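Local structure of glutamate racemase (Francisella tularensis subsp. tularensis, 3OUT) at residues L5-P9 against K223-T228; I35-G39 against F64-V70; I117-I123 against S143-F149. The protein belongs to the Asp/Glu/hydantoin racemase family, whose alpha/beta fold is built here on two parallel sheets, with D-glutamic acid bound in a pocket. All coordinates share one frame; numbering follows the deposited sequence. Where two conformers were deposited one is given.

Contacts 1 and 2 are neighbours on one side of the molecule, their centres about 15 Å apart. They touch directly: P9 CG packs on I36 CD1 at 3.7 Å, and P9 O lies 3.3 Å from V70 CB. Both belong to the half built on the six-stranded sheet, contact 1 at the surface, contact 2 buried between the sheet and helix 51-67. Contact 3 lies in the four-stranded half, across the chain's centre, with about 27 Å between its centre and that of contact 2. D-glutamic acid lies close to contact 3, about 4 Å from the T119 side chain, whereas the F38 side chain of contact 2 is about 11 Å away.

Contact 1: residues L5-P9 against K223-T228; sequences LDNRP and KLLNTT
OD1 of N226, a residue packed against D6 and N7 of the N-terminal segment, is gripped twice by T228. The backbone N of T228 reaches N226 OD1 at 2.9 Å, which makes an Asx turn, and T228 OG1 donates to the same oxygen over 2.7 Å. The hydroxyl sits in the amide plane of N226, on a lone pair, while the backbone donor is tilted 26° from that plane. With chi1 of T228 at 69°, OG1 lies between the backbone N and the carbonyl carbon, and the methyl CG2 is turned to N7. It stands almost straight above the flat amide, 3.4 Å from N7 CG.

The hydrogen bond that joins the two segments is made by N7. Its OD1 accepts from T227 N at 3.0 Å, with an N-H...O angle of 156° and the donor in the carbonyl plane. N7 follows D6 in a type I beta turn, L5 to R8, that leads into strand 10-14, while 223-228 leaves helix 208-221 through a Schellman motif with K223 as its C-prime residue. This is a surface contact between two loops. D6 OD1 meets no donor from 223-228: it faces K223 O, another acceptor, and presses on the methyl CD2 of L224 at 3.3 Å. That same methyl carries the apolar part, lying against CB and CG of L5.

K71 ties the backbones together from outside, its NZ bonding both D6 O and L224 O, and E33 takes the N-H of N226. At the other end of the N226 amide, a water bridges the segments, accepting from N226 ND2 at 3.0 Å and donating to R8 O at 2.8 Å.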
ATOM      1  N   LEU B   5      -4.720 -23.372 -21.835  1.00 22.00           N
ATOM      2  CA  LEU B   5      -5.166 -23.197 -20.400  1.00 20.62           C
ATOM      3  C   LEU B   5      -4.608 -24.307 -19.488  1.00 20.03           C
ATOM      4  O   LEU B   5      -4.231 -24.059 -18.328  1.00 17.81           O
ATOM      5  CB  LEU B   5      -6.687 -23.192 -20.328  1.00 22.98           C
ATOM      6  CG  LEU B   5      -7.421 -22.514 -19.174  1.00 24.84           C
ATOM      7  CD1 LEU B   5      -6.837 -21.128 -18.786  1.00 28.72           C
ATOM      8  CD2 LEU B   5      -8.933 -22.391 -19.555  1.00 26.99           C
ATOM      9  N   ASP B   6      -4.541 -25.523 -20.026  1.00 18.65           N
ATOM     10  CA  ASP B   6      -4.074 -26.697 -19.270  1.00 18.56           C
ATOM     11  C   ASP B   6      -2.766 -26.511 -18.526  1.00 17.54           C
ATOM     12  O   ASP B   6      -2.578 -27.069 -17.436  1.00 16.09           O
ATOM     13  CB  ASP B   6      -3.813 -27.867 -20.236  1.00 21.02           C
ATOM     14  CG  ASP B   6      -5.046 -28.423 -20.869  1.00 24.56           C
ATOM     15  OD1 ASP B   6      -6.170 -28.076 -20.461  1.00 29.81           O
ATOM     16  OD2 ASP B   6      -4.861 -29.263 -21.792  1.00 31.52           O
ATOM     17  N   ASN B   7      -1.823 -25.824 -19.155  1.00 16.72           N
ATOM     18  CA  ASN B   7      -0.453 -25.748 -18.637  1.00 16.67           C
ATOM     19  C   ASN B   7      -0.165 -24.434 -17.891  1.00 15.08           C
ATOM     20  O   ASN B   7       0.980 -24.087 -17.633  1.00 16.79           O
ATOM     21  CB  ASN B   7       0.548 -26.007 -19.771  1.00 17.04           C
ATOM     22  CG  ASN B   7       0.469 -27.429 -20.272  1.00 19.57           C
ATOM     23  OD1 ASN B   7       0.095 -28.332 -19.532  1.00 22.22           O
ATOM     24  ND2 ASN B   7       0.796 -27.640 -21.546  1.00 23.67           N
ATOM     25  N   ARG B   8      -1.229 -23.712 -17.547  0.50 14.10           N
ATOM     26  CA  ARG B   8      -1.122 -22.539 -16.707  0.50 13.19           C
ATOM     27  C   ARG B   8      -1.055 -22.972 -15.241  0.50 12.30           C
ATOM     28  O   ARG B   8      -1.519 -24.078 -14.896  0.50 11.17           O
ATOM     29  CB  ARG B   8      -2.315 -21.616 -16.958  0.50 13.68           C
ATOM     30  CG  ARG B   8      -2.169 -20.838 -18.264  0.50 15.46           C
ATOM     31  CD  ARG B   8      -3.460 -20.182 -18.751  0.50 17.92           C
ATOM     32  NE  ARG B   8      -3.300 -19.813 -20.157  0.50 20.87           N
ATOM     33  CZ  ARG B   8      -3.922 -18.808 -20.765  0.50 21.32           C
ATOM     34  NH1 ARG B   8      -4.782 -18.048 -20.107  0.50 21.73           N
ATOM     35  NH2 ARG B   8      -3.671 -18.571 -22.044  0.50 22.10           N
ATOM     36  N   PRO B   9      -0.465 -22.123 -14.377  1.00 12.01           N
ATOM     37  CA  PRO B   9      -0.333 -22.453 -12.953  1.00 11.14           C
ATOM     38  C   PRO B   9      -1.640 -22.295 -12.190  1.00 10.37           C
ATOM     39  O   PRO B   9      -2.555 -21.559 -12.605  1.00 10.44           O
ATOM     40  CB  PRO B   9       0.701 -21.445 -12.447  1.00 11.75           C
ATOM     41  CG  PRO B   9       0.566 -20.254 -13.355  1.00 14.33           C
ATOM     42  CD  PRO B   9       0.032 -20.763 -14.674  1.00 12.16           C
ATOM     43  N   LYS B 223     -10.981 -31.355 -17.650  1.00 28.31           N
ATOM     44  CA  LYS B 223      -9.809 -31.723 -18.453  1.00 28.12           C
ATOM     45  C   LYS B 223      -8.751 -30.604 -18.516  1.00 27.15           C
ATOM     46  O   LYS B 223      -8.209 -30.301 -19.595  1.00 27.97           O
ATOM     47  CB  LYS B 223     -10.241 -32.118 -19.881  1.00 29.73           C
ATOM     48  CG  LYS B 223     -11.270 -33.259 -19.978  1.00 32.20           C
ATOM     49  CD  LYS B 223     -11.566 -33.658 -21.458  1.00 35.24           C
ATOM     50  CE  LYS B 223     -10.646 -34.781 -21.994  1.00 37.78           C
ATOM     51  NZ  LYS B 223     -11.163 -35.399 -23.287  1.00 38.22           N
ATOM     52  N   LEU B 224      -8.470 -29.988 -17.367  1.00 23.84           N
ATOM     53  CA  LEU B 224      -7.504 -28.885 -17.293  1.00 23.08           C
ATOM     54  C   LEU B 224      -6.254 -29.248 -16.501  1.00 21.58           C
ATOM     55  O   LEU B 224      -5.847 -28.522 -15.620  1.00 21.20           O
ATOM     56  CB  LEU B 224      -8.182 -27.684 -16.654  1.00 22.74           C
ATOM     57  CG  LEU B 224      -9.196 -26.950 -17.526  1.00 26.08           C
ATOM     58  CD1 LEU B 224      -9.875 -25.850 -16.684  1.00 24.83           C
ATOM     59  CD2 LEU B 224      -8.525 -26.390 -18.804  1.00 26.04           C
ATOM     60  N   LEU B 225      -5.648 -30.378 -16.842  1.00 21.26           N
ATOM     61  CA  LEU B 225      -4.484 -30.900 -16.152  1.00 19.60           C
ATOM     62  C   LEU B 225      -3.211 -30.673 -16.950  1.00 19.57           C
ATOM     63  O   LEU B 225      -3.175 -30.775 -18.182  1.00 18.86           O
ATOM     64  CB  LEU B 225      -4.693 -32.403 -15.871  1.00 19.49           C
ATOM     65  CG  LEU B 225      -5.902 -32.810 -15.044  1.00 18.57           C
ATOM     66  CD1 LEU B 225      -6.062 -34.356 -15.034  1.00 20.82           C
ATOM     67  CD2 LEU B 225      -5.822 -32.341 -13.640  1.00 15.60           C
ATOM     68  N   ASN B 226      -2.140 -30.336 -16.237  1.00 19.10           N
ATOM     69  CA  ASN B 226      -0.855 -30.036 -16.823  1.00 20.24           C
ATOM     70  C   ASN B 226      -0.219 -31.289 -17.451  1.00 22.47           C
ATOM     71  O   ASN B 226      -0.066 -32.309 -16.779  1.00 22.93           O
ATOM     72  CB  ASN B 226       0.045 -29.382 -15.755  1.00 19.90           C
ATOM     73  CG  ASN B 226       1.383 -28.877 -16.314  1.00 18.59           C
ATOM     74  OD1 ASN B 226       2.101 -29.611 -16.969  1.00 20.38           O
ATOM     75  ND2 ASN B 226       1.747 -27.637 -15.973  1.00 15.44           N
ATOM     76  N   THR B 227       0.103 -31.196 -18.739  1.00 24.91           N
ATOM     77  CA  THR B 227       0.692 -32.318 -19.493  1.00 27.02           C
ATOM     78  C   THR B 227       2.087 -31.993 -19.991  1.00 27.87           C
ATOM     79  O   THR B 227       2.551 -32.575 -20.983  1.00 30.13           O
ATOM     80  CB  THR B 227      -0.204 -32.660 -20.696  1.00 27.23           C
ATOM     81  OG1 THR B 227      -0.317 -31.511 -21.540  1.00 29.05           O
ATOM     82  CG2 THR B 227      -1.593 -33.072 -20.231  1.00 29.29           C
ATOM     83  N   THR B 228       2.765 -31.050 -19.342  1.00 27.02           N
ATOM     84  CA  THR B 228       4.166 -30.798 -19.645  1.00 26.48           C
ATOM     85  C   THR B 228       5.017 -31.883 -18.943  1.00 26.18           C
ATOM     86  O   THR B 228       4.576 -32.518 -17.974  1.00 26.01           O
ATOM     87  CB  THR B 228       4.624 -29.430 -19.176  1.00 26.11           C
ATOM     88  OG1 THR B 228       4.663 -29.405 -17.751  1.00 25.15           O
ATOM     89  CG2 THR B 228       3.680 -28.337 -19.689  1.00 26.37           C
TER
HETATM   90  O   HOH W   1      -0.126 -26.311 -13.990  1.00 11.12           O

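Contact 2: residues I35-G39 against F64-V70; sequences IIYFG and FLIDQEV
F38 brings the CD1 and CE1 atoms of its ring over one face of the F64 ring. F38 CE1 stands 3.6 Å above the F64 plane, displaced toward the rim, and F38 CD1 is 3.6 Å from F64 CD1. With planes 59° apart and centroids at 5.0 Å, the rings meet obliquely. Each phenyl has CG anti to its own backbone N (chi1 -163° for F38, 180° for F64), which sends the two rings toward each other across the strand-helix interface.

The opposite face of F64 is covered by the Q68 amide, with NE2 over the ring centre. The Q68 chain, bent at chi2, folds back so that NE2 donates to F64 O at 3.0 Å. Q68 OE1 is taken by R51 of the second subunit, and the two bonds together fix the rotation of the amide.

Strand 35-39 lies inside the six-stranded parallel sheet, and helix 51-67 packs on one face of it as the connection of a beta-alpha-beta crossover that passes over strand 10-14 to reach strand 72-75. I36 and F38 point to the helix from that face, while I35 and Y37 turn to the other, where helix 20-29 lies.

I36 spreads its two branches. The extended CG1 branch carries CD1 to Q68 CB at 3.7 Å and, more loosely, to V70 CG1 beyond the helix end. The CG2 branch slides past L65, whose CD2 methyl sits 3.9 Å from I36 CG2 and 4.3 Å from F38 CB.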
ATOM      1  N   ILE B  35       2.458 -24.115  -9.480  1.00  8.30           N
ATOM      2  CA  ILE B  35       1.728 -23.373  -8.445  1.00  8.56           C
ATOM      3  C   ILE B  35       2.419 -22.029  -8.225  1.00  8.20           C
ATOM      4  O   ILE B  35       3.651 -21.954  -8.088  1.00  9.96           O
ATOM      5  CB  ILE B  35       1.679 -24.148  -7.077  1.00  8.11           C
ATOM      6  CG1 ILE B  35       1.147 -25.591  -7.264  1.00 10.91           C
ATOM      7  CG2 ILE B  35       0.857 -23.345  -6.039  1.00  9.18           C
ATOM      8  CD1 ILE B  35       1.102 -26.406  -5.980  1.00 11.49           C
ATOM      9  N   ILE B  36       1.602 -20.978  -8.140  1.00  8.48           N
ATOM     10  CA  ILE B  36       2.037 -19.666  -7.710  1.00  8.30           C
ATOM     11  C   ILE B  36       1.349 -19.422  -6.363  1.00  7.18           C
ATOM     12  O   ILE B  36       0.127 -19.387  -6.302  1.00  8.33           O
ATOM     13  CB  ILE B  36       1.599 -18.552  -8.680  1.00  8.26           C
ATOM     14  CG1 ILE B  36       2.304 -18.689 -10.024  1.00 10.30           C
ATOM     15  CG2 ILE B  36       1.842 -17.171  -8.033  1.00 11.54           C
ATOM     16  CD1 ILE B  36       1.825 -17.645 -11.107  1.00 14.04           C
ATOM     17  N   TYR B  37       2.136 -19.312  -5.303  1.00  7.52           N
ATOM     18  CA  TYR B  37       1.654 -18.906  -4.005  1.00  6.73           C
ATOM     19  C   TYR B  37       1.834 -17.369  -3.873  1.00  6.72           C
ATOM     20  O   TYR B  37       2.921 -16.838  -4.193  1.00  7.59           O
ATOM     21  CB  TYR B  37       2.458 -19.591  -2.905  1.00  7.51           C
ATOM     22  CG  TYR B  37       2.191 -19.016  -1.523  1.00  5.69           C
ATOM     23  CD1 TYR B  37       1.132 -19.472  -0.748  1.00  6.88           C
ATOM     24  CD2 TYR B  37       3.016 -18.033  -0.976  1.00  6.58           C
ATOM     25  CE1 TYR B  37       0.844 -18.924   0.493  1.00  7.62           C
ATOM     26  CE2 TYR B  37       2.731 -17.476   0.274  1.00  6.18           C
ATOM     27  CZ  TYR B  37       1.681 -17.921   1.010  1.00  6.94           C
ATOM     28  OH  TYR B  37       1.394 -17.370   2.262  1.00  8.58           O
ATOM     29  N   PHE B  38       0.795 -16.696  -3.395  1.00  5.54           N
ATOM     30  CA  PHE B  38       0.893 -15.268  -3.060  1.00  5.50           C
ATOM     31  C   PHE B  38       0.644 -15.047  -1.604  1.00  6.58           C
ATOM     32  O   PHE B  38      -0.423 -15.418  -1.091  1.00  7.71           O
ATOM     33  CB  PHE B  38      -0.080 -14.398  -3.858  1.00  6.87           C
ATOM     34  CG  PHE B  38       0.286 -12.923  -3.837  1.00  5.73           C
ATOM     35  CD1 PHE B  38       0.974 -12.372  -4.897  1.00  7.88           C
ATOM     36  CD2 PHE B  38       0.029 -12.145  -2.724  1.00  6.00           C
ATOM     37  CE1 PHE B  38       1.397 -11.050  -4.854  1.00  8.83           C
ATOM     38  CE2 PHE B  38       0.427 -10.818  -2.681  1.00  7.69           C
ATOM     39  CZ  PHE B  38       1.120 -10.284  -3.768  1.00  8.72           C
ATOM     40  N   GLY B  39       1.575 -14.398  -0.933  1.00  5.99           N
ATOM     41  CA  GLY B  39       1.340 -13.992   0.447  1.00  6.68           C
ATOM     42  C   GLY B  39       1.654 -12.519   0.612  1.00  6.56           C
ATOM     43  O   GLY B  39       2.766 -12.067   0.278  1.00  6.19           O
ATOM     44  N   PHE B  64      -3.141  -9.158  -9.311  1.00  7.90           N
ATOM     45  CA  PHE B  64      -1.810  -9.675  -9.539  1.00  8.46           C
ATOM     46  C   PHE B  64      -1.888 -11.101 -10.067  1.00  8.99           C
ATOM     47  O   PHE B  64      -1.204 -11.452 -11.025  1.00  8.33           O
ATOM     48  CB  PHE B  64      -0.980  -9.627  -8.235  1.00  9.20           C
ATOM     49  CG  PHE B  64       0.411 -10.149  -8.388  1.00  9.05           C
ATOM     50  CD1 PHE B  64       0.668 -11.501  -8.371  1.00  8.63           C
ATOM     51  CD2 PHE B  64       1.467  -9.275  -8.585  1.00 10.49           C
ATOM     52  CE1 PHE B  64       1.942 -11.975  -8.521  1.00 11.14           C
ATOM     53  CE2 PHE B  64       2.758  -9.754  -8.747  1.00 11.67           C
ATOM     54  CZ  PHE B  64       2.989 -11.115  -8.697  1.00 10.00           C
ATOM     55  N   LEU B  65      -2.714 -11.945  -9.465  1.00  7.88           N
ATOM     56  CA  LEU B  65      -2.746 -13.349  -9.899  1.00  7.86           C
ATOM     57  C   LEU B  65      -3.322 -13.507 -11.296  1.00  7.76           C
ATOM     58  O   LEU B  65      -2.845 -14.338 -12.068  1.00  7.85           O
ATOM     59  CB  LEU B  65      -3.542 -14.193  -8.901  1.00  8.23           C
ATOM     60  CG  LEU B  65      -2.830 -14.488  -7.588  1.00  7.35           C
ATOM     61  CD1 LEU B  65      -3.745 -15.144  -6.572  1.00 11.25           C
ATOM     62  CD2 LEU B  65      -1.534 -15.330  -7.786  1.00 10.50           C
ATOM     63  N   ILE B  66      -4.357 -12.726 -11.604  1.00  8.31           N
ATOM     64  CA  ILE B  66      -5.000 -12.781 -12.926  1.00 10.10           C
ATOM     65  C   ILE B  66      -4.030 -12.324 -14.016  1.00 10.50           C
ATOM     66  O   ILE B  66      -3.999 -12.900 -15.101  1.00 10.23           O
ATOM     67  CB  ILE B  66      -6.343 -12.039 -12.943  1.00 11.69           C
ATOM     68  CG1 ILE B  66      -7.356 -12.765 -12.049  1.00 12.21           C
ATOM     69  CG2 ILE B  66      -6.858 -11.840 -14.406  1.00 12.69           C
ATOM     70  CD1 ILE B  66      -7.773 -14.239 -12.402  1.00 14.25           C
ATOM     71  N   ASP B  67      -3.162 -11.371 -13.712  1.00 10.45           N
ATOM     72  CA  ASP B  67      -2.104 -10.950 -14.632  1.00 10.13           C
ATOM     73  C   ASP B  67      -1.072 -12.030 -14.896  1.00  9.92           C
ATOM     74  O   ASP B  67      -0.377 -11.990 -15.941  1.00 11.24           O
ATOM     75  CB  ASP B  67      -1.362  -9.721 -14.087  1.00 12.11           C
ATOM     76  CG  ASP B  67      -1.971  -8.422 -14.508  1.00 15.07           C
ATOM     77  OD1 ASP B  67      -3.081  -8.407 -15.058  1.00 18.98           O
ATOM     78  OD2 ASP B  67      -1.282  -7.407 -14.220  1.00 21.28           O
ATOM     79  N   GLN B  68      -0.963 -13.012 -13.995  1.00  9.12           N
ATOM     80  CA  GLN B  68      -0.070 -14.175 -14.218  1.00  9.40           C
ATOM     81  C   GLN B  68      -0.743 -15.300 -14.988  1.00  9.64           C
ATOM     82  O   GLN B  68      -0.112 -16.358 -15.260  1.00 11.56           O
ATOM     83  CB  GLN B  68       0.445 -14.771 -12.903  1.00  9.80           C
ATOM     84  CG  GLN B  68       0.952 -13.811 -11.875  1.00 11.64           C
ATOM     85  CD  GLN B  68       1.940 -12.814 -12.366  1.00 18.87           C
ATOM     86  OE1 GLN B  68       3.037 -13.198 -12.805  1.00 17.21           O
ATOM     87  NE2 GLN B  68       1.585 -11.492 -12.256  1.00 19.78           N
ATOM     88  N   GLU B  69      -2.003 -15.099 -15.344  1.00  8.79           N
ATOM     89  CA  GLU B  69      -2.786 -16.046 -16.155  1.00  8.80           C
ATOM     90  C   GLU B  69      -2.846 -17.421 -15.486  1.00  9.25           C
ATOM     91  O   GLU B  69      -2.542 -18.460 -16.112  1.00 12.73           O
ATOM     92  CB  GLU B  69      -2.302 -16.113 -17.602  1.00  9.06           C
ATOM     93  CG  GLU B  69      -2.521 -14.813 -18.344  1.00  9.75           C
ATOM     94  CD  GLU B  69      -2.057 -14.844 -19.794  1.00 12.51           C
ATOM     95  OE1 GLU B  69      -0.986 -15.397 -20.117  1.00 15.29           O
ATOM     96  OE2 GLU B  69      -2.823 -14.339 -20.611  1.00 15.57           O
ATOM     97  N   VAL B  70      -3.202 -17.425 -14.191  1.00  9.05           N
ATOM     98  CA  VAL B  70      -3.516 -18.684 -13.506  1.00  9.67           C
ATOM     99  C   VAL B  70      -4.754 -19.325 -14.143  1.00  9.91           C
ATOM    100  O   VAL B  70      -5.637 -18.604 -14.615  1.00 10.69           O
ATOM    101  CB  VAL B  70      -3.712 -18.511 -11.988  1.00  9.93           C
ATOM    102  CG1 VAL B  70      -2.394 -18.021 -11.311  1.00 11.03           C
ATOM    103  CG2 VAL B  70      -4.876 -17.538 -11.660  1.00  9.06           C
TER

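Contact 3: residues I117-I123 against S143-F149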
ATOM      1  N   ILE B 117     -14.203 -21.732  15.313  1.00  9.04           N
ATOM      2  CA  ILE B 117     -13.216 -20.768  15.826  1.00  9.48           C
ATOM      3  C   ILE B 117     -12.479 -20.205  14.636  1.00  9.28           C
ATOM      4  O   ILE B 117     -12.191 -20.931  13.673  1.00  9.25           O
ATOM      5  CB  ILE B 117     -12.203 -21.348  16.856  1.00  8.92           C
ATOM      6  CG1 ILE B 117     -11.548 -22.658  16.371  1.00  8.81           C
ATOM      7  CG2 ILE B 117     -12.925 -21.555  18.213  1.00  9.07           C
ATOM      8  CD1 ILE B 117     -10.372 -23.191  17.216  1.00 10.67           C
ATOM      9  N   ALA B 118     -12.131 -18.918  14.724  1.00  8.35           N
ATOM     10  CA  ALA B 118     -11.478 -18.235  13.617  1.00  7.69           C
ATOM     11  C   ALA B 118     -10.976 -16.889  14.075  1.00  8.19           C
ATOM     12  O   ALA B 118     -11.183 -16.502  15.221  1.00  8.70           O
ATOM     13  CB  ALA B 118     -12.486 -18.077  12.392  1.00  8.12           C
ATOM     14  N   THR B 119     -10.386 -16.148  13.155  1.00  7.78           N
ATOM     15  CA  THR B 119      -9.946 -14.789  13.482  1.00  7.87           C
ATOM     16  C   THR B 119     -11.123 -13.886  13.839  1.00  8.25           C
ATOM     17  O   THR B 119     -12.279 -14.140  13.461  1.00  7.15           O
ATOM     18  CB  THR B 119      -9.209 -14.111  12.328  1.00  7.78           C
ATOM     19  OG1 THR B 119     -10.125 -13.951  11.228  1.00  8.10           O
ATOM     20  CG2 THR B 119      -7.952 -14.862  11.864  1.00  9.09           C
ATOM     21  N   PRO B 120     -10.836 -12.806  14.563  1.00  8.28           N
ATOM     22  CA  PRO B 120     -11.911 -11.834  14.827  1.00  8.62           C
ATOM     23  C   PRO B 120     -12.635 -11.371  13.568  1.00  8.33           C
ATOM     24  O   PRO B 120     -13.877 -11.319  13.561  1.00  8.83           O
ATOM     25  CB  PRO B 120     -11.153 -10.698  15.564  1.00  8.98           C
ATOM     26  CG  PRO B 120     -10.073 -11.389  16.241  1.00  8.57           C
ATOM     27  CD  PRO B 120      -9.590 -12.415  15.245  1.00  9.21           C
ATOM     28  N   ALA B 121     -11.903 -11.041  12.493  1.00  8.10           N
ATOM     29  CA  ALA B 121     -12.550 -10.633  11.236  1.00  7.48           C
ATOM     30  C   ALA B 121     -13.483 -11.709  10.696  1.00  7.17           C
ATOM     31  O   ALA B 121     -14.603 -11.414  10.307  1.00  8.20           O
ATOM     32  CB  ALA B 121     -11.539 -10.208  10.178  1.00  7.59           C
ATOM     33  N   THR B 122     -13.037 -12.963  10.710  1.00  6.67           N
ATOM     34  CA  THR B 122     -13.855 -14.025  10.175  1.00  6.87           C
ATOM     35  C   THR B 122     -15.117 -14.179  10.989  1.00  6.90           C
ATOM     36  O   THR B 122     -16.191 -14.352  10.429  1.00  8.39           O
ATOM     37  CB  THR B 122     -13.046 -15.345  10.092  1.00  6.84           C
ATOM     38  OG1 THR B 122     -11.962 -15.163   9.173  1.00  7.49           O
ATOM     39  CG2 THR B 122     -13.914 -16.584   9.697  1.00  7.92           C
ATOM     40  N   ILE B 123     -14.987 -14.242  12.314  1.00  8.34           N
ATOM     41  CA  ILE B 123     -16.155 -14.523  13.154  1.00  8.89           C
ATOM     42  C   ILE B 123     -17.111 -13.315  13.083  1.00  9.06           C
ATOM     43  O   ILE B 123     -18.320 -13.484  12.884  1.00  9.73           O
ATOM     44  CB  ILE B 123     -15.767 -14.812  14.614  1.00  8.72           C
ATOM     45  CG1 ILE B 123     -14.939 -16.086  14.728  1.00  9.40           C
ATOM     46  CG2 ILE B 123     -17.050 -14.883  15.493  1.00  9.54           C
ATOM     47  CD1 ILE B 123     -15.625 -17.357  14.244  1.00 10.36           C
ATOM     48  N   SER B 143     -20.043 -19.723  17.484  1.00 12.28           N
ATOM     49  CA  SER B 143     -18.810 -19.158  16.962  1.00 12.51           C
ATOM     50  C   SER B 143     -18.091 -18.359  18.028  1.00 13.43           C
ATOM     51  O   SER B 143     -18.733 -17.627  18.808  1.00 13.83           O
ATOM     52  CB  SER B 143     -19.143 -18.236  15.799  1.00 12.71           C
ATOM     53  OG  SER B 143     -19.778 -18.914  14.722  1.00 13.30           O
ATOM     54  N   ASN B 144     -16.764 -18.469  18.056  1.00 11.97           N
ATOM     55  CA  ASN B 144     -15.956 -17.681  18.994  1.00 12.03           C
ATOM     56  C   ASN B 144     -14.620 -17.289  18.358  1.00 10.88           C
ATOM     57  O   ASN B 144     -13.910 -18.147  17.897  1.00 10.96           O
ATOM     58  CB  ASN B 144     -15.708 -18.450  20.293  1.00 12.53           C
ATOM     59  CG  ASN B 144     -15.411 -17.536  21.484  1.00 13.56           C
ATOM     60  OD1 ASN B 144     -15.992 -16.454  21.604  1.00 16.92           O
ATOM     61  ND2 ASN B 144     -14.526 -17.991  22.387  1.00 14.04           N
ATOM     62  N   PRO B 145     -14.269 -15.975  18.387  1.00  9.99           N
ATOM     63  CA  PRO B 145     -12.949 -15.583  17.878  1.00 10.16           C
ATOM     64  C   PRO B 145     -11.805 -16.030  18.811  1.00 10.41           C
ATOM     65  O   PRO B 145     -11.998 -16.149  20.021  1.00 11.49           O
ATOM     66  CB  PRO B 145     -13.050 -14.060  17.791  1.00 10.70           C
ATOM     67  CG  PRO B 145     -14.031 -13.678  18.733  1.00 12.86           C
ATOM     68  CD  PRO B 145     -15.012 -14.817  18.891  1.00 10.44           C
ATOM     69  N   CYS B 146     -10.625 -16.307  18.245  1.00 10.30           N
ATOM     70  CA  CYS B 146      -9.458 -16.689  19.035  1.00  9.79           C
ATOM     71  C   CYS B 146      -8.315 -15.755  18.687  1.00  9.10           C
ATOM     72  O   CYS B 146      -7.296 -16.180  18.134  1.00 10.11           O
ATOM     73  CB  CYS B 146      -9.051 -18.120  18.757  1.00  9.92           C
ATOM     74  SG  CYS B 146     -10.320 -19.379  19.208  1.00 11.82           S
ATOM     75  N   GLY B 147      -8.488 -14.477  19.010  1.00  9.96           N
ATOM     76  CA  GLY B 147      -7.603 -13.426  18.485  1.00  9.23           C
ATOM     77  C   GLY B 147      -6.107 -13.660  18.608  1.00  9.81           C
ATOM     78  O   GLY B 147      -5.358 -13.423  17.648  1.00 10.44           O
ATOM     79  N   LEU B 148      -5.656 -14.146  19.773  1.00  8.19           N
ATOM     80  CA  LEU B 148      -4.229 -14.337  20.016  1.00  8.41           C
ATOM     81  C   LEU B 148      -3.600 -15.505  19.280  1.00  8.06           C
ATOM     82  O   LEU B 148      -2.365 -15.524  19.121  1.00  8.07           O
ATOM     83  CB  LEU B 148      -3.911 -14.484  21.503  1.00  9.09           C
ATOM     84  CG  LEU B 148      -2.458 -14.348  22.001  1.00 10.04           C
ATOM     85  CD1 LEU B 148      -1.744 -13.063  21.479  1.00  7.90           C
ATOM     86  CD2 LEU B 148      -2.425 -14.377  23.538  1.00  9.36           C
ATOM     87  N   PHE B 149      -4.404 -16.455  18.789  1.00  8.41           N
ATOM     88  CA  PHE B 149      -3.790 -17.664  18.253  1.00  8.72           C
ATOM     89  C   PHE B 149      -2.793 -17.431  17.091  1.00  7.95           C
ATOM     90  O   PHE B 149      -1.739 -18.071  17.031  1.00  8.60           O
ATOM     91  CB  PHE B 149      -4.857 -18.656  17.767  1.00  9.06           C
ATOM     92  CG  PHE B 149      -5.454 -19.584  18.820  1.00  9.58           C
ATOM     93  CD1 PHE B 149      -5.054 -19.604  20.153  1.00 10.92           C
ATOM     94  CD2 PHE B 149      -6.467 -20.448  18.425  1.00 11.28           C
ATOM     95  CE1 PHE B 149      -5.606 -20.509  21.045  1.00 12.13           C
ATOM     96  CE2 PHE B 149      -7.074 -21.321  19.336  1.00 10.53           C
ATOM     97  CZ  PHE B 149      -6.618 -21.370  20.624  1.00 10.55           C
TER
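The apolar contacts run from I117, P120 and I123 to the 143-149 chain. Chi1 of I117, 49°, puts CG1 between the backbone N and the carbonyl carbon and leaves CG2 anti to the carbonyl carbon, 3.5 Å from C146 SG; the CG1 branch ends with CD1 at the edge of the F149 ring. I123 crosses P145 at about a right angle, CG1 lying 3.7 Å from P145 N and CD1 reaching S143 CB at 3.9 Å. P120 rests CG and CD on the CA of G147, both at 3.9 Å.

Among polar contacts, C146 N donates to A118 O at 3.1 Å, tilted 25° from the carbonyl plane. N144 O is buried and has no conventional donor; a CA-H contact from I117, with CA 3.4 Å from N144 O, is what it meets here. T119 N-caps the helix that follows, its OG1 accepting from T122 N at 3.1 Å and also bonded to T79 OG1.

Strand 140-145 is the outermost strand of the four-stranded parallel sheet, next to 113-118, and the turn from strand 113-118 into helix 120-125 brings T119 into the D-glutamic acid pocket, beyond a strand's C-terminal end, where parallel alpha/beta folds commonly bind ligands.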